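Long-range contacts in glutathione S-transferase (Bombyx mori, PDB 3AY8), which probably conjugates glutathione to electrophilic compounds, as expected of a homodimeric cytosolic glutathione transferase: residues K5-P10 with Q30-N35; I163-S168 with P197-G202; F116-L121 with D208-N213. All blocks are in the same frame, centred on the assembly; numbering follows the deposited sequence. Where two conformers were deposited one is given.

Interaction 1: K5-P10 with Q30-N35; sequences KLYHFP and QIEIVN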
ATOM      1  N   LYS A   5     -11.631  16.834 -11.715  1.00 37.91           N
ATOM      2  CA  LYS A   5     -12.214  15.630 -12.313  1.00 36.60           C
ATOM      3  C   LYS A   5     -11.670  14.294 -11.765  1.00 35.05           C
ATOM      4  O   LYS A   5     -10.460  14.124 -11.586  1.00 34.78           O
ATOM      5  CB  LYS A   5     -12.057  15.680 -13.837  1.00 36.97           C
ATOM      6  CG  LYS A   5     -12.765  14.550 -14.576  1.00 39.81           C
ATOM      7  CD  LYS A   5     -13.610  15.063 -15.739  1.00 43.91           C
ATOM      8  CE  LYS A   5     -12.790  15.370 -16.989  1.00 46.33           C
ATOM      9  NZ  LYS A   5     -13.671  15.484 -18.208  1.00 47.87           N
ATOM     10  N   LEU A   6     -12.576  13.353 -11.513  1.00 32.98           N
ATOM     11  CA  LEU A   6     -12.202  11.985 -11.132  1.00 31.35           C
ATOM     12  C   LEU A   6     -12.646  10.994 -12.198  1.00 30.59           C
ATOM     13  O   LEU A   6     -13.829  10.936 -12.533  1.00 30.21           O
ATOM     14  CB  LEU A   6     -12.810  11.608  -9.776  1.00 30.92           C
ATOM     15  CG  LEU A   6     -12.408  10.237  -9.206  1.00 30.37           C
ATOM     16  CD1 LEU A   6     -10.963  10.247  -8.734  1.00 28.87           C
ATOM     17  CD2 LEU A   6     -13.319   9.813  -8.078  1.00 29.41           C
ATOM     18  N   TYR A   7     -11.692  10.244 -12.746  1.00 29.24           N
ATOM     19  CA  TYR A   7     -12.014   9.127 -13.627  1.00 29.16           C
ATOM     20  C   TYR A   7     -12.238   7.889 -12.759  1.00 28.87           C
ATOM     21  O   TYR A   7     -11.323   7.441 -12.054  1.00 27.82           O
ATOM     22  CB  TYR A   7     -10.915   8.907 -14.668  1.00 28.90           C
ATOM     23  CG  TYR A   7     -10.786  10.085 -15.620  1.00 31.11           C
ATOM     24  CD1 TYR A   7     -11.432  10.074 -16.863  1.00 32.29           C
ATOM     25  CD2 TYR A   7     -10.060  11.226 -15.261  1.00 31.20           C
ATOM     26  CE1 TYR A   7     -11.337  11.162 -17.737  1.00 34.17           C
ATOM     27  CE2 TYR A   7      -9.955  12.316 -16.123  1.00 34.32           C
ATOM     28  CZ  TYR A   7     -10.601  12.274 -17.357  1.00 34.87           C
ATOM     29  OH  TYR A   7     -10.503  13.339 -18.214  1.00 37.79           O
ATOM     30  N   HIS A   8     -13.453   7.347 -12.833  1.00 28.33           N
ATOM     31  CA  HIS A   8     -13.988   6.481 -11.781  1.00 28.47           C
ATOM     32  C   HIS A   8     -14.672   5.250 -12.355  1.00 28.66           C
ATOM     33  O   HIS A   8     -15.430   5.340 -13.331  1.00 28.60           O
ATOM     34  CB  HIS A   8     -14.972   7.297 -10.917  1.00 28.53           C
ATOM     35  CG  HIS A   8     -15.631   6.522  -9.814  1.00 29.44           C
ATOM     36  ND1 HIS A   8     -16.999   6.540  -9.607  1.00 30.47           N
ATOM     37  CD2 HIS A   8     -15.115   5.733  -8.840  1.00 27.62           C
ATOM     38  CE1 HIS A   8     -17.292   5.791  -8.556  1.00 28.20           C
ATOM     39  NE2 HIS A   8     -16.169   5.289  -8.076  1.00 30.35           N
ATOM     40  N   PHE A   9     -14.410   4.098 -11.749  1.00 28.76           N
ATOM     41  CA  PHE A   9     -15.129   2.869 -12.087  1.00 29.04           C
ATOM     42  C   PHE A   9     -15.856   2.402 -10.825  1.00 28.89           C
ATOM     43  O   PHE A   9     -15.208   1.877  -9.915  1.00 28.88           O
ATOM     44  CB  PHE A   9     -14.140   1.801 -12.599  1.00 29.44           C
ATOM     45  CG  PHE A   9     -14.787   0.492 -13.039  1.00 31.85           C
ATOM     46  CD1 PHE A   9     -16.028   0.472 -13.677  1.00 34.56           C
ATOM     47  CD2 PHE A   9     -14.123  -0.716 -12.838  1.00 33.78           C
ATOM     48  CE1 PHE A   9     -16.601  -0.738 -14.105  1.00 35.02           C
ATOM     49  CE2 PHE A   9     -14.680  -1.928 -13.260  1.00 35.49           C
ATOM     50  CZ  PHE A   9     -15.924  -1.937 -13.897  1.00 35.74           C
ATOM     51  N   PRO A  10     -17.201   2.591 -10.763  1.00 28.87           N
ATOM     52  CA  PRO A  10     -17.925   2.345  -9.507  1.00 28.78           C
ATOM     53  C   PRO A  10     -17.739   0.941  -8.934  1.00 28.13           C
ATOM     54  O   PRO A  10     -17.886   0.753  -7.743  1.00 28.51           O
ATOM     55  CB  PRO A  10     -19.390   2.588  -9.881  1.00 29.16           C
ATOM     56  CG  PRO A  10     -19.320   3.551 -11.036  1.00 29.80           C
ATOM     57  CD  PRO A  10     -18.092   3.132 -11.810  1.00 28.66           C
ATOM     58  N   GLN A  30     -16.234  16.665 -10.881  1.00 34.82           N
ATOM     59  CA  GLN A  30     -16.757  16.015 -12.077  0.60 34.79           C
ATOM     60  C   GLN A  30     -16.364  14.550 -12.025  1.00 34.39           C
ATOM     61  O   GLN A  30     -15.219  14.219 -11.684  1.00 33.91           O
ATOM     62  CB  GLN A  30     -16.170  16.627 -13.346  0.60 34.91           C
ATOM     63  CG  GLN A  30     -16.843  17.895 -13.839  0.60 36.95           C
ATOM     64  CD  GLN A  30     -16.375  18.292 -15.239  0.60 37.96           C
ATOM     65  OE1 GLN A  30     -16.222  17.446 -16.127  0.60 39.52           O
ATOM     66  NE2 GLN A  30     -16.145  19.579 -15.437  0.60 39.41           N
ATOM     67  N   ILE A  31     -17.303  13.679 -12.359  1.00 33.49           N
ATOM     68  CA  ILE A  31     -17.057  12.255 -12.322  1.00 32.97           C
ATOM     69  C   ILE A  31     -17.249  11.702 -13.715  1.00 33.22           C
ATOM     70  O   ILE A  31     -18.360  11.728 -14.262  1.00 32.45           O
ATOM     71  CB  ILE A  31     -17.991  11.522 -11.329  1.00 33.10           C
ATOM     72  CG1 ILE A  31     -17.786  12.046  -9.900  1.00 33.00           C
ATOM     73  CG2 ILE A  31     -17.768   9.991 -11.401  1.00 31.93           C
ATOM     74  CD1 ILE A  31     -18.800  11.546  -8.917  1.00 32.07           C
ATOM     75  N   GLU A  32     -16.153  11.248 -14.299  1.00 33.16           N
ATOM     76  CA  GLU A  32     -16.192  10.572 -15.585  0.60 33.79           C
ATOM     77  C   GLU A  32     -16.165   9.068 -15.341  1.00 33.84           C
ATOM     78  O   GLU A  32     -15.166   8.543 -14.855  1.00 33.52           O
ATOM     79  CB  GLU A  32     -14.992  10.990 -16.430  0.60 33.85           C
ATOM     80  CG  GLU A  32     -14.948  10.337 -17.797  0.60 35.59           C
ATOM     81  CD  GLU A  32     -15.526  11.218 -18.874  0.60 37.49           C
ATOM     82  OE1 GLU A  32     -14.825  12.156 -19.311  0.60 38.58           O
ATOM     83  OE2 GLU A  32     -16.679  10.972 -19.284  0.60 38.81           O
ATOM     84  N   ILE A  33     -17.265   8.389 -15.669  1.00 34.31           N
ATOM     85  CA  ILE A  33     -17.373   6.952 -15.485  1.00 35.52           C
ATOM     86  C   ILE A  33     -16.539   6.243 -16.547  1.00 37.27           C
ATOM     87  O   ILE A  33     -16.662   6.525 -17.741  1.00 37.68           O
ATOM     88  CB  ILE A  33     -18.849   6.463 -15.508  1.00 35.38           C
ATOM     89  CG1 ILE A  33     -19.683   7.142 -14.399  1.00 34.97           C
ATOM     90  CG2 ILE A  33     -18.925   4.936 -15.414  1.00 34.82           C
ATOM     91  CD1 ILE A  33     -19.176   6.865 -12.942  1.00 33.32           C
ATOM     92  N   VAL A  34     -15.673   5.342 -16.095  1.00 38.76           N
ATOM     93  CA  VAL A  34     -14.777   4.594 -16.970  1.00 40.34           C
ATOM     94  C   VAL A  34     -15.100   3.120 -16.764  1.00 41.73           C
ATOM     95  O   VAL A  34     -14.789   2.550 -15.719  1.00 41.53           O
ATOM     96  CB  VAL A  34     -13.279   4.899 -16.643  1.00 40.21           C
ATOM     97  CG1 VAL A  34     -12.332   4.101 -17.539  1.00 40.33           C
ATOM     98  CG2 VAL A  34     -12.987   6.392 -16.779  1.00 40.29           C
ATOM     99  N   ASN A  35     -15.753   2.513 -17.749  1.00 43.63           N
ATOM    100  CA  ASN A  35     -16.096   1.100 -17.666  1.00 45.70           C
ATOM    101  C   ASN A  35     -14.899   0.236 -18.059  1.00 47.01           C
ATOM    102  O   ASN A  35     -14.650  -0.003 -19.243  1.00 47.15           O
ATOM    103  CB  ASN A  35     -17.319   0.782 -18.535  1.00 45.65           C
ATOM    104  CG  ASN A  35     -17.799  -0.648 -18.373  1.00 47.01           C
ATOM    105  OD1 ASN A  35     -17.113  -1.492 -17.790  1.00 48.23           O
ATOM    106  ND2 ASN A  35     -18.987  -0.930 -18.892  1.00 47.68           N
TER

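Interaction 2: I163-S168 with P197-G202; sequences IYASMS and PENEDG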
ATOM      1  N   ILE A 163     -10.773   2.156   3.831  1.00 23.10           N
ATOM      2  CA  ILE A 163     -11.012   0.837   4.414  1.00 22.64           C
ATOM      3  C   ILE A 163     -12.494   0.435   4.279  1.00 22.52           C
ATOM      4  O   ILE A 163     -12.802  -0.721   4.034  1.00 21.95           O
ATOM      5  CB  ILE A 163     -10.472   0.757   5.873  1.00 22.67           C
ATOM      6  CG1 ILE A 163      -8.937   0.931   5.855  1.00 22.73           C
ATOM      7  CG2 ILE A 163     -10.825  -0.570   6.520  1.00 21.24           C
ATOM      8  CD1 ILE A 163      -8.257   0.945   7.254  1.00 21.76           C
ATOM      9  N   TYR A 164     -13.400   1.406   4.375  1.00 22.72           N
ATOM     10  CA  TYR A 164     -14.811   1.154   4.083  1.00 23.03           C
ATOM     11  C   TYR A 164     -15.026   0.701   2.622  1.00 22.85           C
ATOM     12  O   TYR A 164     -15.769  -0.257   2.364  1.00 22.59           O
ATOM     13  CB  TYR A 164     -15.669   2.371   4.465  1.00 23.32           C
ATOM     14  CG  TYR A 164     -17.123   2.299   4.051  1.00 25.21           C
ATOM     15  CD1 TYR A 164     -17.880   1.136   4.264  1.00 24.43           C
ATOM     16  CD2 TYR A 164     -17.756   3.412   3.477  1.00 25.85           C
ATOM     17  CE1 TYR A 164     -19.212   1.064   3.885  1.00 26.40           C
ATOM     18  CE2 TYR A 164     -19.101   3.362   3.108  1.00 26.89           C
ATOM     19  CZ  TYR A 164     -19.820   2.174   3.308  1.00 27.79           C
ATOM     20  OH  TYR A 164     -21.146   2.101   2.961  1.00 29.04           O
ATOM     21  N   ALA A 165     -14.359   1.356   1.672  1.00 22.62           N
ATOM     22  CA  ALA A 165     -14.464   0.952   0.265  1.00 22.61           C
ATOM     23  C   ALA A 165     -14.005  -0.495   0.070  1.00 22.73           C
ATOM     24  O   ALA A 165     -14.641  -1.277  -0.659  1.00 22.40           O
ATOM     25  CB  ALA A 165     -13.667   1.905  -0.641  1.00 22.25           C
ATOM     26  N   SER A 166     -12.909  -0.853   0.740  1.00 22.49           N
ATOM     27  CA  SER A 166     -12.400  -2.222   0.695  1.00 22.47           C
ATOM     28  C   SER A 166     -13.377  -3.222   1.343  1.00 22.62           C
ATOM     29  O   SER A 166     -13.789  -4.207   0.704  1.00 21.70           O
ATOM     30  CB  SER A 166     -11.034  -2.294   1.381  1.00 22.58           C
ATOM     31  OG  SER A 166     -10.040  -1.616   0.621  1.00 22.46           O
ATOM     32  N   MET A 167     -13.737  -2.961   2.600  1.00 22.40           N
ATOM     33  CA  MET A 167     -14.619  -3.851   3.375  1.00 23.40           C
ATOM     34  C   MET A 167     -15.998  -4.035   2.735  1.00 22.85           C
ATOM     35  O   MET A 167     -16.532  -5.136   2.716  1.00 23.37           O
ATOM     36  CB  MET A 167     -14.793  -3.335   4.816  1.00 23.02           C
ATOM     37  CG  MET A 167     -13.618  -3.615   5.722  1.00 25.50           C
ATOM     38  SD  MET A 167     -13.133  -5.353   5.747  1.00 26.28           S
ATOM     39  CE  MET A 167     -14.654  -6.212   6.212  1.00 23.56           C
ATOM     40  N   SER A 168     -16.569  -2.961   2.209  1.00 23.22           N
ATOM     41  CA  SER A 168     -17.874  -3.060   1.532  1.00 23.32           C
ATOM     42  C   SER A 168     -17.803  -3.984   0.309  1.00 23.87           C
ATOM     43  O   SER A 168     -18.777  -4.679  -0.009  1.00 24.47           O
ATOM     44  CB  SER A 168     -18.418  -1.671   1.175  1.00 23.53           C
ATOM     45  OG  SER A 168     -17.573  -0.992   0.260  1.00 21.30           O
ATOM     46  N   PRO A 197     -24.160   5.434   0.276  1.00 28.27           N
ATOM     47  CA  PRO A 197     -25.036   4.694  -0.631  1.00 28.45           C
ATOM     48  C   PRO A 197     -24.459   4.550  -1.993  1.00 27.93           C
ATOM     49  O   PRO A 197     -24.615   3.536  -2.580  1.00 27.63           O
ATOM     50  CB  PRO A 197     -26.295   5.562  -0.733  1.00 20.00           C
ATOM     51  CG  PRO A 197     -26.338   6.254   0.445  1.00 20.00           C
ATOM     52  CD  PRO A 197     -24.923   6.447   0.992  1.00 20.00           C
ATOM     53  N   GLU A 198     -23.819   5.598  -2.459  1.00 27.80           N
ATOM     54  CA  GLU A 198     -23.171   5.597  -3.726  1.00 27.71           C
ATOM     55  C   GLU A 198     -22.085   4.530  -3.682  1.00 27.60           C
ATOM     56  O   GLU A 198     -21.937   3.774  -4.593  1.00 27.76           O
ATOM     57  CB  GLU A 198     -22.618   6.993  -4.018  1.00 28.08           C
ATOM     58  CG  GLU A 198     -21.792   7.188  -5.242  1.00 28.69           C
ATOM     59  CD  GLU A 198     -21.301   8.625  -5.396  1.00 28.65           C
ATOM     60  OE1 GLU A 198     -20.758   9.184  -4.466  1.00 27.66           O
ATOM     61  OE2 GLU A 198     -21.463   9.185  -6.461  1.00 27.95           O
ATOM     62  N   ASN A 199     -21.367   4.449  -2.582  1.00 27.14           N
ATOM     63  CA  ASN A 199     -20.384   3.371  -2.433  1.00 26.54           C
ATOM     64  C   ASN A 199     -21.025   1.989  -2.396  1.00 26.44           C
ATOM     65  O   ASN A 199     -20.564   1.060  -3.066  1.00 26.13           O
ATOM     66  CB  ASN A 199     -19.539   3.562  -1.180  1.00 26.54           C
ATOM     67  CG  ASN A 199     -18.664   2.358  -0.904  1.00 25.29           C
ATOM     68  OD1 ASN A 199     -17.700   2.115  -1.610  1.00 23.53           O
ATOM     69  ND2 ASN A 199     -19.050   1.561   0.077  1.00 26.01           N
ATOM     70  N   GLU A 200     -22.088   1.859  -1.605  1.00 27.00           N
ATOM     71  CA  GLU A 200     -22.792   0.577  -1.457  1.00 27.58           C
ATOM     72  C   GLU A 200     -23.318   0.037  -2.783  1.00 27.38           C
ATOM     73  O   GLU A 200     -23.295  -1.181  -3.028  1.00 26.87           O
ATOM     74  CB  GLU A 200     -23.937   0.716  -0.444  1.00 28.34           C
ATOM     75  CG  GLU A 200     -23.476   0.899   1.002  1.00 31.34           C
ATOM     76  CD  GLU A 200     -22.808  -0.353   1.574  1.00 34.47           C
ATOM     77  OE1 GLU A 200     -23.104  -1.460   1.084  1.00 37.48           O
ATOM     78  OE2 GLU A 200     -21.989  -0.237   2.511  1.00 34.66           O
ATOM     79  N   ASP A 201     -23.776   0.936  -3.656  1.00 27.41           N
ATOM     80  CA  ASP A 201     -24.289   0.522  -4.971  1.00 27.34           C
ATOM     81  C   ASP A 201     -23.187  -0.065  -5.845  1.00 27.39           C
ATOM     82  O   ASP A 201     -23.389  -1.096  -6.498  1.00 27.75           O
ATOM     83  CB  ASP A 201     -24.976   1.695  -5.692  1.00 27.64           C
ATOM     84  CG  ASP A 201     -26.339   2.014  -5.111  1.00 29.46           C
ATOM     85  OD1 ASP A 201     -27.068   1.067  -4.747  1.00 29.10           O
ATOM     86  OD2 ASP A 201     -26.685   3.208  -5.001  1.00 30.34           O
ATOM     87  N   GLY A 202     -22.023   0.592  -5.872  1.00 27.04           N
ATOM     88  CA  GLY A 202     -20.877   0.073  -6.633  1.00 26.75           C
ATOM     89  C   GLY A 202     -20.340  -1.235  -6.055  1.00 26.79           C
ATOM     90  O   GLY A 202     -19.971  -2.155  -6.799  1.00 26.37           O
TER
HETATM   91  O   HOH W   1     -21.226  -4.072   1.030  1.00 24.66           O

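Interaction 3: F116-L121 with D208-N213; sequences FPILFL and DAVKKN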
ATOM      1  N   PHE A 116     -10.206 -11.348  -7.910  1.00 32.60           N
ATOM      2  CA  PHE A 116      -9.685 -11.182  -9.268  1.00 33.62           C
ATOM      3  C   PHE A 116      -9.655 -12.494 -10.077  1.00 33.93           C
ATOM      4  O   PHE A 116     -10.049 -12.507 -11.247  1.00 34.11           O
ATOM      5  CB  PHE A 116      -8.299 -10.529  -9.241  1.00 33.97           C
ATOM      6  CG  PHE A 116      -7.714 -10.282 -10.605  1.00 36.16           C
ATOM      7  CD1 PHE A 116      -7.866  -9.039 -11.227  1.00 37.74           C
ATOM      8  CD2 PHE A 116      -7.005 -11.285 -11.268  1.00 37.66           C
ATOM      9  CE1 PHE A 116      -7.327  -8.800 -12.489  1.00 38.32           C
ATOM     10  CE2 PHE A 116      -6.467 -11.061 -12.539  1.00 38.41           C
ATOM     11  CZ  PHE A 116      -6.627  -9.814 -13.148  1.00 39.32           C
ATOM     12  N   PRO A 117      -9.168 -13.597  -9.478  1.00 34.10           N
ATOM     13  CA  PRO A 117      -9.151 -14.826 -10.269  1.00 34.20           C
ATOM     14  C   PRO A 117     -10.547 -15.376 -10.547  1.00 34.73           C
ATOM     15  O   PRO A 117     -10.739 -16.071 -11.553  1.00 34.85           O
ATOM     16  CB  PRO A 117      -8.359 -15.795  -9.388  1.00 34.08           C
ATOM     17  CG  PRO A 117      -7.510 -14.901  -8.536  1.00 34.08           C
ATOM     18  CD  PRO A 117      -8.401 -13.756  -8.228  1.00 33.97           C
ATOM     19  N   ILE A 118     -11.496 -15.074  -9.658  1.00 34.52           N
ATOM     20  CA  ILE A 118     -12.888 -15.494  -9.812  1.00 34.82           C
ATOM     21  C   ILE A 118     -13.567 -14.685 -10.928  1.00 35.70           C
ATOM     22  O   ILE A 118     -14.346 -15.233 -11.710  1.00 35.73           O
ATOM     23  CB  ILE A 118     -13.686 -15.361  -8.480  1.00 34.15           C
ATOM     24  CG1 ILE A 118     -13.230 -16.419  -7.476  1.00 33.59           C
ATOM     25  CG2 ILE A 118     -15.194 -15.455  -8.714  1.00 33.47           C
ATOM     26  CD1 ILE A 118     -13.825 -16.258  -6.078  1.00 33.07           C
ATOM     27  N   LEU A 119     -13.273 -13.386 -10.986  1.00 36.02           N
ATOM     28  CA  LEU A 119     -13.863 -12.513 -12.001  1.00 36.83           C
ATOM     29  C   LEU A 119     -13.298 -12.777 -13.392  1.00 37.75           C
ATOM     30  O   LEU A 119     -14.043 -12.777 -14.367  1.00 37.89           O
ATOM     31  CB  LEU A 119     -13.646 -11.030 -11.656  1.00 36.31           C
ATOM     32  CG  LEU A 119     -14.396 -10.389 -10.489  1.00 34.81           C
ATOM     33  CD1 LEU A 119     -13.670  -9.136  -9.993  1.00 34.02           C
ATOM     34  CD2 LEU A 119     -15.834 -10.058 -10.879  1.00 33.32           C
ATOM     35  N   PHE A 120     -11.987 -13.003 -13.470  1.00 38.69           N
ATOM     36  CA  PHE A 120     -11.270 -12.944 -14.745  1.00 39.87           C
ATOM     37  C   PHE A 120     -10.511 -14.200 -15.148  1.00 39.82           C
ATOM     38  O   PHE A 120     -10.269 -14.405 -16.335  1.00 40.12           O
ATOM     39  CB  PHE A 120     -10.294 -11.761 -14.759  1.00 39.99           C
ATOM     40  CG  PHE A 120     -10.945 -10.424 -14.551  1.00 42.12           C
ATOM     41  CD1 PHE A 120     -11.907  -9.950 -15.444  1.00 43.74           C
ATOM     42  CD2 PHE A 120     -10.585  -9.630 -13.470  1.00 43.10           C
ATOM     43  CE1 PHE A 120     -12.509  -8.706 -15.253  1.00 44.94           C
ATOM     44  CE2 PHE A 120     -11.175  -8.378 -13.274  1.00 45.21           C
ATOM     45  CZ  PHE A 120     -12.142  -7.918 -14.165  1.00 45.32           C
ATOM     46  N   LEU A 121     -10.124 -15.028 -14.184  1.00 39.90           N
ATOM     47  CA  LEU A 121      -9.183 -16.116 -14.476  1.00 40.16           C
ATOM     48  C   LEU A 121      -9.792 -17.508 -14.389  1.00 40.29           C
ATOM     49  O   LEU A 121      -9.067 -18.502 -14.350  1.00 40.53           O
ATOM     50  CB  LEU A 121      -7.944 -16.031 -13.577  1.00 40.21           C
ATOM     51  CG  LEU A 121      -7.117 -14.744 -13.502  1.00 40.46           C
ATOM     52  CD1 LEU A 121      -5.911 -14.962 -12.593  1.00 39.80           C
ATOM     53  CD2 LEU A 121      -6.661 -14.268 -14.879  1.00 41.90           C
ATOM     54  N   ASP A 208     -21.998  -8.763  -6.906  1.00 33.06           N
ATOM     55  CA  ASP A 208     -22.794  -9.568  -7.844  1.00 34.17           C
ATOM     56  C   ASP A 208     -21.928 -10.240  -8.915  1.00 33.84           C
ATOM     57  O   ASP A 208     -22.110 -11.420  -9.213  1.00 34.19           O
ATOM     58  CB  ASP A 208     -23.894  -8.728  -8.500  1.00 34.61           C
ATOM     59  CG  ASP A 208     -24.997  -8.310  -7.520  1.00 36.36           C
ATOM     60  OD1 ASP A 208     -24.997  -8.758  -6.355  1.00 39.43           O
ATOM     61  OD2 ASP A 208     -25.871  -7.513  -7.916  1.00 39.32           O
ATOM     62  N   ALA A 209     -20.981  -9.499  -9.478  1.00 33.78           N
ATOM     63  CA  ALA A 209     -20.103 -10.049 -10.510  1.00 33.86           C
ATOM     64  C   ALA A 209     -19.217 -11.187  -9.983  1.00 34.20           C
ATOM     65  O   ALA A 209     -18.962 -12.166 -10.697  1.00 34.11           O
ATOM     66  CB  ALA A 209     -19.268  -8.947 -11.158  1.00 34.01           C
ATOM     67  N   VAL A 210     -18.761 -11.073  -8.735  1.00 34.22           N
ATOM     68  CA  VAL A 210     -18.004 -12.166  -8.111  1.00 34.52           C
ATOM     69  C   VAL A 210     -18.884 -13.415  -7.855  1.00 35.63           C
ATOM     70  O   VAL A 210     -18.514 -14.520  -8.251  1.00 34.81           O
ATOM     71  CB  VAL A 210     -17.262 -11.717  -6.810  1.00 33.96           C
ATOM     72  CG1 VAL A 210     -16.436 -12.863  -6.232  1.00 32.16           C
ATOM     73  CG2 VAL A 210     -16.354 -10.495  -7.090  1.00 33.18           C
ATOM     74  N   LYS A 211     -20.024 -13.208  -7.196  0.60 36.14           N
ATOM     75  CA  LYS A 211     -20.944 -14.293  -6.858  0.60 37.31           C
ATOM     76  C   LYS A 211     -21.316 -15.074  -8.104  0.60 38.14           C
ATOM     77  O   LYS A 211     -21.324 -16.305  -8.095  0.60 38.06           O
ATOM     78  CB  LYS A 211     -22.218 -13.748  -6.212  0.60 37.08           C
ATOM     79  CG  LYS A 211     -22.064 -13.284  -4.783  0.60 37.17           C
ATOM     80  CD  LYS A 211     -23.232 -12.385  -4.420  0.60 38.31           C
ATOM     81  CE  LYS A 211     -23.399 -12.290  -2.934  0.60 39.61           C
ATOM     82  NZ  LYS A 211     -24.138 -11.065  -2.551  0.60 40.84           N
ATOM     83  N   LYS A 212     -21.596 -14.333  -9.175  1.00 39.10           N
ATOM     84  CA  LYS A 212     -22.062 -14.896 -10.437  1.00 41.27           C
ATOM     85  C   LYS A 212     -21.125 -16.020 -10.896  1.00 42.26           C
ATOM     86  O   LYS A 212     -21.577 -17.007 -11.464  1.00 42.21           O
ATOM     87  CB  LYS A 212     -22.173 -13.801 -11.509  1.00 41.48           C
ATOM     88  CG  LYS A 212     -22.823 -14.269 -12.811  1.00 44.08           C
ATOM     89  CD  LYS A 212     -23.121 -13.112 -13.761  1.00 46.54           C
ATOM     90  CE  LYS A 212     -23.714 -13.645 -15.064  1.00 48.68           C
ATOM     91  NZ  LYS A 212     -24.402 -12.586 -15.857  1.00 49.97           N
ATOM     92  N   ASN A 213     -19.827 -15.881 -10.620  1.00 43.54           N
ATOM     93  CA  ASN A 213     -18.851 -16.892 -11.037  1.00 44.93           C
ATOM     94  C   ASN A 213     -18.516 -17.982 -10.014  1.00 45.68           C
ATOM     95  O   ASN A 213     -17.794 -18.930 -10.329  1.00 45.79           O
ATOM     96  CB  ASN A 213     -17.579 -16.227 -11.548  1.00 44.94           C
ATOM     97  CG  ASN A 213     -17.769 -15.599 -12.902  1.00 45.79           C
ATOM     98  OD1 ASN A 213     -18.796 -15.804 -13.549  1.00 47.16           O
ATOM     99  ND2 ASN A 213     -16.780 -14.832 -13.347  1.00 44.76           N
TER

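Interaction 1: K5-P10 with Q30-N35
Tyr7 and Glu32 run side by side and point the same way: in the Glu32 conformer described, CG lies 3.6 Å from Tyr7 CD1, with ring and carboxylate planes 33° apart. Glu32 CG is anti to its backbone N (chi1 -180°), which lays CG beside that ring, and the chain then bends at chi2. In this copy OE1 makes a long, tentative salt bridge of 3.7 Å with Lys5 NZ and a weak hydrogen bond to Ser45 OG. At the edge of the Tyr7 ring, in its plane, sits Val34 CG2, which also meets Tyr7 CB at 3.9 Å. On the other face of the sheet, His8 CB packs on Ile31 CG2 at 3.9 Å, and Ile33 CD1 on Pro10 CG at 3.8 Å, the latter side chains at about a right angle. Between these faces the strands run parallel (24° between their directions), paired by four backbone bonds from Leu6 N to Gln30 O (2.8 Å) through to Val34 N and His8 O (2.8 Å).

Strands 5-8 and 30-33, joined by helix 13-25, form the beta-alpha-beta unit of the thioredoxin-like domain. That helix packs against His8 and Ile31, helix 44-49 touches Tyr7 and Val34 across the sheet, and strand 57-60 flanks strand 5-8, leaving 30-33 outermost.

Interaction 2: I163-S168 with P197-G202
Helix segments 163-168 and 197-202, carrying Tyr164 and Ser168 against Asn199 and Glu200, run in roughly the same direction, their axes 9.9 Å apart at an angle of 35°. The phenol of Tyr164 reaches across to helix 196-213 and gives its proton to Glu200 OE2 in a very short hydrogen bond, 2.5 Å from OH to OE2, using the anti lone pair of that oxygen. Its chi1 of 173° sets CG anti to the backbone N, and the far end of the ring comes near the other helix. Asn199 slides past the ring the other way, placing ND2 3.3 Å above one face of Tyr164, offset toward the rim, with ring and amide planes 54° apart. The same ND2 donates to Ser168 OG at 3.0 Å, a nearly straight bond in the amide plane. A water gives one proton to Ser168 O and the other to Glu200 OE1. A leucine in place of Tyr164 would probably leave Glu200 OE2 without this donor and Asn199 ND2 without the aromatic face beneath it.

Arg16 donates to both Asn199 OD1 and Ala165 O, linking them to helix 13-25 of the N-terminal domain. This buried helix pair belongs to the all-helical C-terminal domain of the glutathione transferase fold.

Interaction 3: F116-L121 with D208-N213
Leu119 and Ile118, neighbours on helix 90-120, are the two bumps that press on the last turns of helix 196-213. Leu119 drives its CD2 branch between Ala209 and Val210: CD2 is 3.6 Å from Ala209 CB and 3.8 Å from Val210 CG2, and the side chains of Leu119 and Val210 cross at about a right angle. The small Ala209 lets this methyl come close to the backbone, with Leu119 CD2 3.7 Å from Ala209 C. One residue earlier, the CG2 methyl of Ile118 settles between Val210 and Asn213. It meets Val210 O at 3.5 Å, while Val210 CG1 and Asn213 CB both lie 3.8 Å away. Val210 stands between the two inserted methyls, CG1 turned to Ile118 and CG2 to Leu119.

Asn213 adds a polar bond beside this apolar fit. Its CG, anti to the carbonyl carbon (chi1 -73°), lies 3.6 Å from Ile118 O. ND2 donates to that same oxygen at 3.0 Å, with the acceptor close to the amide plane. A side chain of segment 208-213 is thus bonded to the backbone of the final turn of helix 90-120.

The segment axes approach to 8.6 Å at 74°, a steep crossing held by a few methyls and one hydrogen bond. It joins helices 90-120 and 196-213, the first and last of the all-helical C-terminal domain of this glutathione transferase.

Interactions 2 and 3 share helix 196-213: its early turns meet helix 158-173 in interaction 2 and its last turns meet helix 90-120 in interaction 3, with centres about 18 Å apart. Along the chain, interaction 2 is nested within the loop that interaction 3 closes. Interaction 1 closes before either begins, yet its nearest atoms come within about 3 Å of interaction 2 without touching, against about 7 Å between interaction 3 and either of the others. Arg16 bridges interactions 1 and 2, bonding to Pro10 O as well as to Asn199 and Ala165. As in relatives, the glutathione site probably lies in the thioredoxin-like domain that holds interaction 1, with interactions 2 and 3 in the helical domain beside it.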